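Long-range contacts in putative hemin storage protein (Bordetella bronchiseptica, PDB 6AU1), which cleaves deacetylated poly-beta-1,6-N-acetylglucosamine, a biofilm polysaccharide, through the glycoside hydrolase domain that this chain represents: residues P95-S100 against R139-I144; K110-T115 against T168-P173; Q180-P185 against Q199-G204; N234-P239 against A247-S252. All coordinates share one frame; numbering follows the deposited sequence.

Interaction 1: P95-S100 against R139-I144; sequences PVLTFS and RVISEI
Ile144 lays its CD1 methyl over one face of the Phe99 ring, offset toward the rim. The distance from Ile144 CD1 to the ring centroid is 4.1 Å, and the direction lies 25° off the ring normal, a CH-pi contact. This is packing within a TIM-barrel domain. Loop 95-100, which follows strand 89-94 of the barrel, lies against helix 135-151, the next long helix in the chain. Phe99 and Ile144 reach toward each other tip to tip. In both, CG or CG1 stands anti to the carbonyl carbon, with chi1 -60° for Phe99 and -68° for Ile144. Ile144 CG2 adds a second touch, at Phe99 CE1. Ile141 comes in across Phe99 at about a right angle, and its CG1 lies 4.0 Å from Phe99 CD2. Its CD1 reaches on to the backbone and side chain of Leu97, with Leu97 CD2 4.3 Å away. No hydrogen bond joins the segments, though Pro95 O bonds to Tyr145 OH further along the helix. The Asp162 carboxylate accepts from Val96 N, Leu97 N and Thr98 N. Val96 O has no polar partner in the model. It is buried at the edge of the Phe99 ring, in its plane, 3.4 Å from Ile141 CG2.

Interaction 2: K110-T115 against T168-P173; sequences KVVQST and TEDSSP
Asp170 CG is anti to the backbone N (chi1 -176°), and this turns OD1 forward over the next residues, where it also meets Gln113 N. Ser114 OG is also anti to its backbone N (chi1 163°). Thr168 OG1 sits in the crowded position between N and carbonyl carbon (chi1 69°). The two hydroxyls therefore meet, with Ser114 OG donating to Thr168 OG1 at 2.6 Å. Three donors grip Asp170 OD1, all from above the carboxylate plane. Gln113 N comes from the other segment at 3.1 Å, in a nearly straight bond. Ser172 N, at 3.0 Å from Asp170 OD1, closes an Asx turn, and Ser172 OG is the third donor. Asp170 OD2 is held by Ser131. Such a crowd of donors would favour the charged form of the carboxylate.

The contact joins two loops of the TIM-barrel domain, one after strand 89-94 and the other after strand 156-159. The second leads into helix 173-181, with Ser172 at its N-cap position. The peptide bond before Asp170 is cis. Backbone bonds complete the join. Ser171 N gives to Gln113 O at 2.8 Å, from above the carbonyl plane. Thr115 N meets Thr168 O in plane, on a lone pair, at 3.0 Å.

The Val112 and Glu169 side chains cross at about a right angle, with Val112 CG1 3.7 Å from Glu169 CD. The Glu169 carboxylate pairs with Arg129 and Arg117. Extended beyond CG, Gln113 lies along Ser172. A water links its tip to Ser171, 2.9 Å from Gln113 OE1 and 2.7 Å from Ser171 OG.

Interaction 3: Q180-P185 against Q199-G204; sequences QGWGLP and QQWSKG
The aromatic contacts centre on Trp182. Its CG is anti to the carbonyl carbon (chi1 -57°), which sends the six-membered ring to the backbone of Gly204. Trp182 CH2 comes within 3.5 Å of Gly204 C. Gly204 CA lies 4.2 Å from the centroid of the Trp182 six-membered ring, an off-centre CH-pi contact. Gly204 offers bare backbone here, and the Trp182 ring packs directly against it. Trp182 CZ3 also reaches Trp201 CD1 at 4.0 Å. Tyr179 meets both indoles, that of Trp201 edge-to-face. Trp201 also makes a cation-pi contact with Lys205.

The aliphatic contacts belong to Leu184. Its CD1 meets Trp201 CD1 at 3.7 Å and Trp201 CB at 3.8 Å, and the two side chains cross at about a right angle. Trp201 CG is anti to its backbone N (chi1 -174°). The other branch, Leu184 CD2, approaches Gln200 OE1 at 3.9 Å, where the contact is more exposed.

Hydrogen bonds do not cross between the segments; they act within them. Helix 173-181 ends with two bonds back into its last turn, one of them Gly183 N to Gln180 O at 3.0 Å. Gly183 takes positive phi (91°). Trp182 just before this turn and Leu184 just after it both point to helix 195-223 of the TIM-barrel domain. The helix end itself is a Schellman motif.

Interaction 4: N234-P239 against A247-S252; sequences NLYAQP and AWYGQS. With EDO (1,2-ethanediol), chain G.
Tyr249 carries its CB against Pro239 CG, 3.7 Å away. From there the ring lies under the proline. Pro239 CD sits over the ring centre, 3.8 Å from the Tyr249 centroid and only 4° off the normal, a CH-pi contact. Along one side, Tyr249 CE2 meets Tyr236 CB at 3.5 Å, with the two ring planes oblique at 55°. Along the other side, Tyr249 CE1 meets Gln238 OE1 near the ring plane. At the tip, Tyr249 OH donates to Gln238 OE1 at 2.6 Å, from above the amide plane. A water gives to Tyr249 OH and accepts from Gln238 N.

Gln251 makes the second cross-link. Its extended side chain receives Tyr236 N at Gln251 OE1, 3.0 Å away, in a nearly straight bond in the amide plane. Gln251 NE2 gives to Ala163 O. The contact lies at the C-terminal end of strand 230-235 of the TIM barrel, where Tyr236 OH donates to O2 of a 1,2-ethanediol at 2.6 Å. That molecule, probably from the crystallisation liquor, is also bonded to Asp161. The Gln251 bond and Tyr249 packing position Tyr236, whose hydroxyl and Asp161 sit where TIM barrels carry active sites, consistent with a place for sugar hydroxyls.

How the interactions relate
From the N terminus, the chain leaves strand 89-94 into a long loop that supplies the first segments of interactions 1 and 2. Interaction 1 closes this loop onto helix 135-151. Interaction 2 crosses it: 110-115 lies between the segments of interaction 1, and its partner 168-173 comes after them, beyond strand 156-159. Interactions 3 and 4 follow in series. Interaction 3 closes a short helical excursion between helices 173-181 and 195-223, and interaction 4 closes one with two short helices after strand 230-235. Interactions 2 and 3 touch where Glu169 O packs on Trp201. Interactions 3 and 4 touch where Ser202 meets Ala247. Together they tie loops and helices that follow the C-terminal ends of strands 89-94, 156-159 and 230-235.

Interaction 1: P95-S100 against R139-I144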
loop_
_atom_site.group_PDB
_atom_site.type_symbol
_atom_site.label_atom_id
_atom_site.label_comp_id
_atom_site.label_asym_id
_atom_site.label_seq_id
_atom_site.Cartn_x
_atom_site.Cartn_y
_atom_site.Cartn_z
ATOM N N PRO A 95 -7.055 -0.080 -0.319
ATOM C CA PRO A 95 -6.830 1.318 -0.709
ATOM C C PRO A 95 -7.198 2.269 0.413
ATOM O O PRO A 95 -8.020 1.952 1.267
ATOM C CB PRO A 95 -7.777 1.515 -1.900
ATOM C CG PRO A 95 -8.067 0.125 -2.408
ATOM C CD PRO A 95 -8.080 -0.723 -1.156
ATOM N N VAL A 96 -6.590 3.445 0.399
ATOM C CA VAL A 96 -6.958 4.497 1.319
ATOM C C VAL A 96 -8.081 5.346 0.716
ATOM O O VAL A 96 -8.989 5.793 1.426
ATOM C CB VAL A 96 -5.742 5.380 1.647
ATOM C CG1 VAL A 96 -6.127 6.478 2.654
ATOM C CG2 VAL A 96 -4.586 4.516 2.197
ATOM N N LEU A 97 -7.994 5.585 -0.594
ATOM C CA LEU A 97 -8.872 6.535 -1.287
ATOM C C LEU A 97 -9.606 5.971 -2.500
ATOM O O LEU A 97 -10.726 6.409 -2.802
ATOM C CB LEU A 97 -8.066 7.749 -1.768
ATOM C CG LEU A 97 -7.267 8.533 -0.733
ATOM C CD1 LEU A 97 -6.570 9.672 -1.468
ATOM C CD2 LEU A 97 -8.179 9.049 0.379
ATOM N N THR A 98 -8.983 5.037 -3.224
ATOM C CA THR A 98 -9.555 4.602 -4.509
ATOM C C THR A 98 -10.650 3.547 -4.340
ATOM O O THR A 98 -10.370 2.348 -4.275
ATOM C CB THR A 98 -8.489 4.029 -5.475
ATOM O OG1 THR A 98 -7.841 2.889 -4.884
ATOM C CG2 THR A 98 -7.450 5.086 -5.844
ATOM N N PHE A 99 -11.885 4.025 -4.248
ATOM C CA PHE A 99 -13.068 3.175 -4.263
ATOM C C PHE A 99 -14.038 3.758 -5.260
ATOM O O PHE A 99 -14.546 4.860 -5.054
ATOM C CB PHE A 99 -13.700 3.091 -2.872
ATOM C CG PHE A 99 -12.777 2.534 -1.839
ATOM C CD1 PHE A 99 -12.666 1.154 -1.666
ATOM C CD2 PHE A 99 -11.996 3.381 -1.058
ATOM C CE1 PHE A 99 -11.790 0.629 -0.711
ATOM C CE2 PHE A 99 -11.125 2.867 -0.106
ATOM C CZ PHE A 99 -11.023 1.484 0.069
ATOM N N SER A 100 -14.280 3.030 -6.345
ATOM C CA SER A 100 -15.171 3.511 -7.398
ATOM C C SER A 100 -16.599 3.061 -7.105
ATOM O O SER A 100 -17.104 2.102 -7.687
ATOM C CB SER A 100 -14.696 3.018 -8.767
ATOM O OG SER A 100 -13.436 3.611 -9.087
ATOM N N ARG A 139 -16.810 9.456 5.118
ATOM C CA ARG A 139 -17.680 8.509 5.805
ATOM C C ARG A 139 -17.765 7.182 5.058
ATOM O O ARG A 139 -17.736 6.117 5.674
ATOM C CB ARG A 139 -19.090 9.082 5.979
ATOM C CG ARG A 139 -20.017 8.169 6.788
ATOM C CD ARG A 139 -21.419 8.757 6.892
ATOM N NE ARG A 139 -22.108 8.735 5.602
ATOM C CZ ARG A 139 -22.266 9.793 4.813
ATOM N NH1 ARG A 139 -21.795 10.979 5.180
ATOM N NH2 ARG A 139 -22.903 9.664 3.656
ATOM N N VAL A 140 -17.882 7.247 3.734
ATOM C CA VAL A 140 -18.034 6.027 2.945
ATOM C C VAL A 140 -16.775 5.161 3.068
ATOM O O VAL A 140 -16.880 3.952 3.295
ATOM C CB VAL A 140 -18.339 6.338 1.461
ATOM C CG1 VAL A 140 -18.120 5.096 0.590
ATOM C CG2 VAL A 140 -19.764 6.854 1.322
ATOM N N ILE A 141 -15.597 5.772 2.965
ATOM C CA ILE A 141 -14.355 5.016 3.140
ATOM C C ILE A 141 -14.301 4.416 4.544
ATOM O O ILE A 141 -13.932 3.255 4.733
ATOM C CB ILE A 141 -13.113 5.896 2.896
ATOM C CG1 ILE A 141 -13.077 6.348 1.432
ATOM C CG2 ILE A 141 -11.844 5.127 3.229
ATOM C CD1 ILE A 141 -12.065 7.481 1.172
ATOM N N SER A 142 -14.666 5.221 5.531
ATOM C CA SER A 142 -14.701 4.750 6.915
ATOM C C SER A 142 -15.590 3.517 7.073
ATOM O O SER A 142 -15.254 2.578 7.808
ATOM C CB SER A 142 -15.179 5.874 7.829
ATOM O OG SER A 142 -14.241 6.946 7.806
ATOM N N GLU A 143 -16.720 3.519 6.375
ATOM C CA GLU A 143 -17.675 2.425 6.498
ATOM C C GLU A 143 -17.187 1.175 5.776
ATOM O O GLU A 143 -17.460 0.050 6.207
ATOM C CB GLU A 143 -19.044 2.864 5.981
ATOM C CG GLU A 143 -19.750 3.807 6.974
ATOM C CD GLU A 143 -21.028 4.409 6.436
ATOM O OE1 GLU A 143 -21.356 4.163 5.261
ATOM O OE2 GLU A 143 -21.703 5.140 7.193
ATOM N N ILE A 144 -16.455 1.368 4.686
ATOM C CA ILE A 144 -15.858 0.230 3.991
ATOM C C ILE A 144 -14.835 -0.459 4.904
ATOM O O ILE A 144 -14.803 -1.692 4.990
ATOM C CB ILE A 144 -15.212 0.672 2.649
ATOM C CG1 ILE A 144 -16.314 1.115 1.675
ATOM C CG2 ILE A 144 -14.390 -0.469 2.029
ATOM C CD1 ILE A 144 -15.780 1.803 0.413
#

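Interaction 2: K110-T115 against T168-P173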
loop_
_atom_site.group_PDB
_atom_site.type_symbol
_atom_site.label_atom_id
_atom_site.label_comp_id
_atom_site.label_asym_id
_atom_site.label_seq_id
_atom_site.Cartn_x
_atom_site.Cartn_y
_atom_site.Cartn_z
ATOM N N LYS A 110 -17.072 12.307 -5.835
ATOM C CA LYS A 110 -16.433 13.202 -4.871
ATOM C C LYS A 110 -14.958 12.842 -4.786
ATOM O O LYS A 110 -14.471 12.352 -3.760
ATOM C CB LYS A 110 -17.105 13.114 -3.495
ATOM C CG LYS A 110 -18.613 13.350 -3.523
ATOM C CD LYS A 110 -18.966 14.651 -4.244
ATOM C CE LYS A 110 -20.466 14.933 -4.135
ATOM N NZ LYS A 110 -20.864 16.121 -4.952
ATOM N N VAL A 111 -14.261 13.099 -5.889
ATOM C CA VAL A 111 -12.892 12.651 -6.068
ATOM C C VAL A 111 -11.902 13.800 -5.928
ATOM O O VAL A 111 -12.286 14.977 -5.983
ATOM C CB VAL A 111 -12.698 11.999 -7.453
ATOM C CG1 VAL A 111 -13.525 10.707 -7.553
ATOM C CG2 VAL A 111 -13.083 12.987 -8.573
ATOM N N VAL A 112 -10.635 13.442 -5.760
ATOM C CA VAL A 112 -9.536 14.413 -5.726
ATOM C C VAL A 112 -9.483 15.198 -7.028
ATOM O O VAL A 112 -9.484 14.615 -8.122
ATOM C CB VAL A 112 -8.181 13.709 -5.492
ATOM C CG1 VAL A 112 -6.995 14.675 -5.719
ATOM C CG2 VAL A 112 -8.149 13.075 -4.090
ATOM N N GLN A 113 -9.454 16.522 -6.912
ATOM C CA GLN A 113 -9.390 17.373 -8.088
ATOM C C GLN A 113 -7.997 17.972 -8.201
ATOM O O GLN A 113 -7.278 18.074 -7.203
ATOM C CB GLN A 113 -10.451 18.475 -8.021
ATOM C CG GLN A 113 -11.889 17.941 -8.019
ATOM C CD GLN A 113 -12.916 19.063 -7.951
ATOM O OE1 GLN A 113 -12.641 20.197 -8.349
ATOM N NE2 GLN A 113 -14.096 18.756 -7.435
ATOM N N SER A 114 -7.617 18.321 -9.428
ATOM C CA SER A 114 -6.329 18.948 -9.720
ATOM C C SER A 114 -6.555 20.284 -10.421
ATOM O O SER A 114 -7.482 20.423 -11.212
ATOM C CB SER A 114 -5.472 18.037 -10.601
ATOM O OG SER A 114 -4.406 18.753 -11.215
ATOM N N THR A 115 -5.698 21.266 -10.164
ATOM C CA THR A 115 -5.836 22.550 -10.847
ATOM C C THR A 115 -5.479 22.483 -12.333
ATOM O O THR A 115 -5.839 23.378 -13.112
ATOM C CB THR A 115 -4.942 23.631 -10.197
ATOM O OG1 THR A 115 -3.579 23.207 -10.243
ATOM C CG2 THR A 115 -5.340 23.858 -8.745
ATOM N N THR A 168 -0.642 19.837 -7.360
ATOM C CA THR A 168 -1.803 20.530 -7.931
ATOM C C THR A 168 -3.107 20.054 -7.290
ATOM O O THR A 168 -4.205 20.440 -7.722
ATOM C CB THR A 168 -1.907 20.321 -9.466
ATOM O OG1 THR A 168 -2.236 18.949 -9.741
ATOM C CG2 THR A 168 -0.592 20.685 -10.145
ATOM N N GLU A 169 -2.977 19.203 -6.266
ATOM C CA GLU A 169 -4.112 18.539 -5.624
ATOM C C GLU A 169 -4.069 18.756 -4.113
ATOM O O GLU A 169 -3.014 19.090 -3.583
ATOM C CB GLU A 169 -4.069 17.030 -5.911
ATOM C CG GLU A 169 -4.170 16.661 -7.386
ATOM C CD GLU A 169 -3.848 15.189 -7.636
ATOM O OE1 GLU A 169 -4.366 14.633 -8.628
ATOM O OE2 GLU A 169 -3.089 14.590 -6.844
ATOM N N ASP A 170 -5.171 18.573 -3.385
ATOM C CA ASP A 170 -6.540 18.403 -3.855
ATOM C C ASP A 170 -7.131 19.808 -4.049
ATOM O O ASP A 170 -7.063 20.630 -3.137
ATOM C CB ASP A 170 -7.303 17.579 -2.799
ATOM C CG ASP A 170 -8.721 17.247 -3.192
ATOM O OD1 ASP A 170 -9.269 17.845 -4.138
ATOM O OD2 ASP A 170 -9.288 16.368 -2.513
ATOM N N SER A 171 -7.680 20.090 -5.231
ATOM C CA SER A 171 -8.194 21.430 -5.546
ATOM C C SER A 171 -9.715 21.551 -5.403
ATOM O O SER A 171 -10.310 22.582 -5.749
ATOM C CB SER A 171 -7.780 21.830 -6.968
ATOM O OG SER A 171 -8.356 20.947 -7.921
ATOM N N SER A 172 -10.346 20.510 -4.875
ATOM C CA SER A 172 -11.801 20.502 -4.718
ATOM C C SER A 172 -12.215 21.528 -3.661
ATOM O O SER A 172 -11.402 21.907 -2.814
ATOM C CB SER A 172 -12.287 19.095 -4.347
ATOM O OG SER A 172 -11.871 18.732 -3.044
ATOM N N PRO A 173 -13.468 22.008 -3.720
ATOM C CA PRO A 173 -13.903 23.073 -2.803
ATOM C C PRO A 173 -13.738 22.700 -1.326
ATOM O O PRO A 173 -13.353 23.543 -0.511
ATOM C CB PRO A 173 -15.387 23.253 -3.158
ATOM C CG PRO A 173 -15.471 22.852 -4.595
ATOM C CD PRO A 173 -14.482 21.718 -4.753
HETATM O O HOH W 1 -10.507 21.993 -9.225
#

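Interaction 3: Q180-P185 against Q199-G204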
loop_
_atom_site.group_PDB
_atom_site.type_symbol
_atom_site.label_atom_id
_atom_site.label_comp_id
_atom_site.label_asym_id
_atom_site.label_seq_id
_atom_site.Cartn_x
_atom_site.Cartn_y
_atom_site.Cartn_z
ATOM N N GLN A 180 -7.850 26.580 4.180
ATOM C CA GLN A 180 -8.149 27.875 4.789
ATOM C C GLN A 180 -8.108 27.716 6.304
ATOM O O GLN A 180 -7.589 28.576 7.027
ATOM C CB GLN A 180 -9.508 28.384 4.307
ATOM C CG GLN A 180 -9.864 29.796 4.732
ATOM C CD GLN A 180 -11.088 30.314 3.995
ATOM O OE1 GLN A 180 -12.007 29.555 3.685
ATOM N NE2 GLN A 180 -11.098 31.605 3.698
ATOM N N GLY A 181 -8.632 26.586 6.770
ATOM C CA GLY A 181 -8.561 26.218 8.170
ATOM C C GLY A 181 -7.146 26.087 8.703
ATOM O O GLY A 181 -6.921 26.265 9.899
ATOM N N TRP A 182 -6.188 25.785 7.828
ATOM C CA TRP A 182 -4.792 25.664 8.243
ATOM C C TRP A 182 -4.085 27.013 8.241
ATOM O O TRP A 182 -2.903 27.091 8.563
ATOM C CB TRP A 182 -4.006 24.717 7.326
ATOM C CG TRP A 182 -4.531 23.312 7.195
ATOM C CD1 TRP A 182 -5.440 22.684 7.996
ATOM C CD2 TRP A 182 -4.158 22.364 6.188
ATOM N NE1 TRP A 182 -5.659 21.395 7.547
ATOM C CE2 TRP A 182 -4.886 21.176 6.435
ATOM C CE3 TRP A 182 -3.277 22.404 5.102
ATOM C CZ2 TRP A 182 -4.757 20.040 5.638
ATOM C CZ3 TRP A 182 -3.156 21.280 4.303
ATOM C CH2 TRP A 182 -3.893 20.109 4.573
ATOM N N GLY A 183 -4.796 28.065 7.847
ATOM C CA GLY A 183 -4.207 29.387 7.755
ATOM C C GLY A 183 -3.617 29.707 6.391
ATOM O O GLY A 183 -2.857 30.665 6.248
ATOM N N LEU A 184 -3.967 28.908 5.389
ATOM C CA LEU A 184 -3.530 29.135 4.017
ATOM C C LEU A 184 -4.643 29.792 3.199
ATOM O O LEU A 184 -5.822 29.644 3.515
ATOM C CB LEU A 184 -3.110 27.811 3.365
ATOM C CG LEU A 184 -1.917 27.069 3.976
ATOM C CD1 LEU A 184 -1.756 25.666 3.359
ATOM C CD2 LEU A 184 -0.633 27.891 3.810
ATOM N N PRO A 185 -4.277 30.525 2.140
ATOM C CA PRO A 185 -5.341 31.017 1.261
ATOM C C PRO A 185 -5.977 29.855 0.507
ATOM O O PRO A 185 -5.251 28.943 0.110
ATOM C CB PRO A 185 -4.606 31.962 0.308
ATOM C CG PRO A 185 -3.205 31.457 0.285
ATOM C CD PRO A 185 -2.936 30.910 1.668
ATOM N N GLN A 199 5.626 24.929 1.102
ATOM C CA GLN A 199 6.202 23.967 2.042
ATOM C C GLN A 199 5.204 23.580 3.134
ATOM O O GLN A 199 5.060 22.402 3.470
ATOM C CB GLN A 199 7.481 24.542 2.668
ATOM C CG GLN A 199 7.890 23.904 3.987
ATOM C CD GLN A 199 8.436 22.503 3.816
ATOM O OE1 GLN A 199 8.767 22.084 2.707
ATOM N NE2 GLN A 199 8.533 21.765 4.921
ATOM N N GLN A 200 4.516 24.571 3.687
ATOM C CA GLN A 200 3.537 24.322 4.745
ATOM C C GLN A 200 2.384 23.488 4.225
ATOM O O GLN A 200 1.871 22.597 4.916
ATOM C CB GLN A 200 3.014 25.645 5.311
ATOM C CG GLN A 200 4.049 26.406 6.116
ATOM C CD GLN A 200 3.588 27.806 6.453
ATOM O OE1 GLN A 200 2.524 28.243 6.009
ATOM N NE2 GLN A 200 4.379 28.517 7.245
ATOM N N TRP A 201 1.980 23.783 2.996
ATOM C CA TRP A 201 0.888 23.070 2.350
ATOM C C TRP A 201 1.256 21.609 2.099
ATOM O O TRP A 201 0.457 20.699 2.384
ATOM C CB TRP A 201 0.517 23.773 1.042
ATOM C CG TRP A 201 -0.699 23.210 0.343
ATOM C CD1 TRP A 201 -1.926 22.972 0.890
ATOM C CD2 TRP A 201 -0.803 22.870 -1.046
ATOM N NE1 TRP A 201 -2.782 22.477 -0.071
ATOM C CE2 TRP A 201 -2.117 22.411 -1.267
ATOM C CE3 TRP A 201 0.089 22.916 -2.125
ATOM C CZ2 TRP A 201 -2.563 21.988 -2.522
ATOM C CZ3 TRP A 201 -0.350 22.484 -3.374
ATOM C CH2 TRP A 201 -1.666 22.034 -3.562
ATOM N N SER A 202 2.461 21.381 1.574
ATOM C CA SER A 202 2.954 20.022 1.360
ATOM C C SER A 202 2.936 19.213 2.658
ATOM O O SER A 202 2.392 18.108 2.695
ATOM C CB SER A 202 4.368 20.037 0.775
ATOM O OG SER A 202 4.900 18.721 0.701
ATOM N N LYS A 203 3.511 19.771 3.721
ATOM C CA LYS A 203 3.562 19.076 5.009
ATOM C C LYS A 203 2.165 18.855 5.579
ATOM O O LYS A 203 1.887 17.812 6.175
ATOM C CB LYS A 203 4.423 19.852 6.004
ATOM C CG LYS A 203 5.913 19.727 5.728
ATOM C CD LYS A 203 6.355 18.271 5.855
ATOM C CE LYS A 203 7.862 18.122 5.708
ATOM N NZ LYS A 203 8.301 16.712 5.935
ATOM N N GLY A 204 1.284 19.834 5.381
ATOM C CA GLY A 204 -0.088 19.731 5.840
ATOM C C GLY A 204 -0.837 18.580 5.184
ATOM O O GLY A 204 -1.570 17.834 5.851
#

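Interaction 4: N234-P239 against A247-S252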
loop_
_atom_site.group_PDB
_atom_site.type_symbol
_atom_site.label_atom_id
_atom_site.label_comp_id
_atom_site.label_asym_id
_atom_site.label_seq_id
_atom_site.Cartn_x
_atom_site.Cartn_y
_atom_site.Cartn_z
ATOM N N ASN A 234 2.467 1.718 2.416
ATOM C CA ASN A 234 3.394 1.781 1.288
ATOM C C ASN A 234 3.947 3.186 1.089
ATOM O O ASN A 234 3.191 4.170 1.059
ATOM C CB ASN A 234 2.717 1.350 -0.022
ATOM C CG ASN A 234 2.501 -0.142 -0.120
ATOM O OD1 ASN A 234 1.423 -0.579 -0.494
ATOM N ND2 ASN A 234 3.538 -0.930 0.170
ATOM N N LEU A 235 5.263 3.262 0.924
ATOM C CA LEU A 235 5.962 4.521 0.681
ATOM C C LEU A 235 6.753 4.399 -0.616
ATOM O O LEU A 235 7.496 3.427 -0.811
ATOM C CB LEU A 235 6.907 4.844 1.851
ATOM C CG LEU A 235 7.849 6.046 1.712
ATOM C CD1 LEU A 235 7.058 7.348 1.535
ATOM C CD2 LEU A 235 8.748 6.129 2.932
ATOM N N TYR A 236 6.587 5.378 -1.496
ATOM C CA TYR A 236 7.376 5.439 -2.723
ATOM C C TYR A 236 8.835 5.813 -2.439
ATOM O O TYR A 236 9.126 6.519 -1.477
ATOM C CB TYR A 236 6.768 6.453 -3.685
ATOM C CG TYR A 236 5.600 5.927 -4.480
ATOM C CD1 TYR A 236 5.808 5.160 -5.625
ATOM C CD2 TYR A 236 4.290 6.199 -4.100
ATOM C CE1 TYR A 236 4.739 4.675 -6.366
ATOM C CE2 TYR A 236 3.213 5.719 -4.842
ATOM C CZ TYR A 236 3.448 4.960 -5.967
ATOM O OH TYR A 236 2.388 4.481 -6.708
ATOM N N ALA A 237 9.743 5.369 -3.303
ATOM C CA ALA A 237 11.169 5.616 -3.098
ATOM C C ALA A 237 11.582 7.061 -3.372
ATOM O O ALA A 237 12.529 7.548 -2.761
ATOM C CB ALA A 237 11.991 4.680 -3.962
ATOM N N GLN A 238 10.916 7.748 -4.300
ATOM C CA GLN A 238 11.401 9.088 -4.657
ATOM C C GLN A 238 11.396 10.068 -3.454
ATOM O O GLN A 238 12.380 10.786 -3.251
ATOM C CB GLN A 238 10.599 9.659 -5.846
ATOM C CG GLN A 238 11.243 10.855 -6.512
ATOM C CD GLN A 238 10.524 11.309 -7.785
ATOM O OE1 GLN A 238 9.700 10.584 -8.351
ATOM N NE2 GLN A 238 10.844 12.521 -8.240
ATOM N N PRO A 239 10.318 10.089 -2.638
ATOM C CA PRO A 239 10.381 10.962 -1.452
ATOM C C PRO A 239 11.504 10.628 -0.457
ATOM O O PRO A 239 11.867 11.475 0.352
ATOM C CB PRO A 239 9.011 10.753 -0.789
ATOM C CG PRO A 239 8.113 10.330 -1.893
ATOM C CD PRO A 239 8.965 9.515 -2.827
ATOM N N ALA A 247 6.602 17.149 -1.952
ATOM C CA ALA A 247 5.611 18.112 -2.417
ATOM C C ALA A 247 4.685 17.575 -3.513
ATOM O O ALA A 247 3.569 18.073 -3.653
ATOM C CB ALA A 247 6.302 19.381 -2.907
ATOM N N TRP A 248 5.115 16.587 -4.297
ATOM C CA TRP A 248 4.191 16.074 -5.315
ATOM C C TRP A 248 3.876 14.592 -5.142
ATOM O O TRP A 248 3.311 13.963 -6.040
ATOM C CB TRP A 248 4.699 16.367 -6.741
ATOM C CG TRP A 248 6.072 15.895 -7.091
ATOM C CD1 TRP A 248 6.415 14.672 -7.605
ATOM C CD2 TRP A 248 7.293 16.643 -6.984
ATOM N NE1 TRP A 248 7.775 14.615 -7.814
ATOM C CE2 TRP A 248 8.335 15.812 -7.442
ATOM C CE3 TRP A 248 7.605 17.933 -6.539
ATOM C CZ2 TRP A 248 9.669 16.230 -7.472
ATOM C CZ3 TRP A 248 8.929 18.342 -6.562
ATOM C CH2 TRP A 248 9.943 17.489 -7.023
ATOM N N TYR A 249 4.208 14.054 -3.971
ATOM C CA TYR A 249 3.771 12.713 -3.581
ATOM C C TYR A 249 2.775 12.712 -2.422
ATOM O O TYR A 249 1.925 11.829 -2.344
ATOM C CB TYR A 249 4.974 11.846 -3.193
ATOM C CG TYR A 249 5.662 11.159 -4.352
ATOM C CD1 TYR A 249 6.598 11.833 -5.128
ATOM C CD2 TYR A 249 5.390 9.821 -4.655
ATOM C CE1 TYR A 249 7.242 11.206 -6.182
ATOM C CE2 TYR A 249 6.038 9.179 -5.703
ATOM C CZ TYR A 249 6.963 9.873 -6.458
ATOM O OH TYR A 249 7.607 9.255 -7.509
ATOM N N GLY A 250 2.900 13.654 -1.494
ATOM C CA GLY A 250 2.030 13.630 -0.326
ATOM C C GLY A 250 2.414 12.505 0.628
ATOM O O GLY A 250 1.585 12.021 1.406
ATOM N N GLN A 251 3.680 12.100 0.561
ATOM C CA GLN A 251 4.241 11.072 1.443
ATOM C C GLN A 251 5.605 11.533 1.935
ATOM O O GLN A 251 6.251 12.332 1.273
ATOM C CB GLN A 251 4.385 9.736 0.718
ATOM C CG GLN A 251 3.118 9.209 0.056
ATOM C CD GLN A 251 3.338 7.847 -0.561
ATOM O OE1 GLN A 251 4.467 7.452 -0.822
ATOM N NE2 GLN A 251 2.253 7.118 -0.798
ATOM N N SER A 252 6.052 11.002 3.071
ATOM C CA SER A 252 7.281 11.464 3.724
ATOM C C SER A 252 7.841 10.363 4.610
ATOM O O SER A 252 7.096 9.763 5.364
ATOM C CB SER A 252 7.005 12.712 4.571
ATOM O OG SER A 252 8.014 12.918 5.529
HETATM C C1 EDO G . -0.861 3.934 -7.637
HETATM O O1 EDO G . -1.640 3.371 -6.565
HETATM C C2 EDO G . -0.698 5.437 -7.426
HETATM O O2 EDO G . 0.168 5.676 -6.310
HETATM O O HOH W 2 9.022 6.845 -6.309
#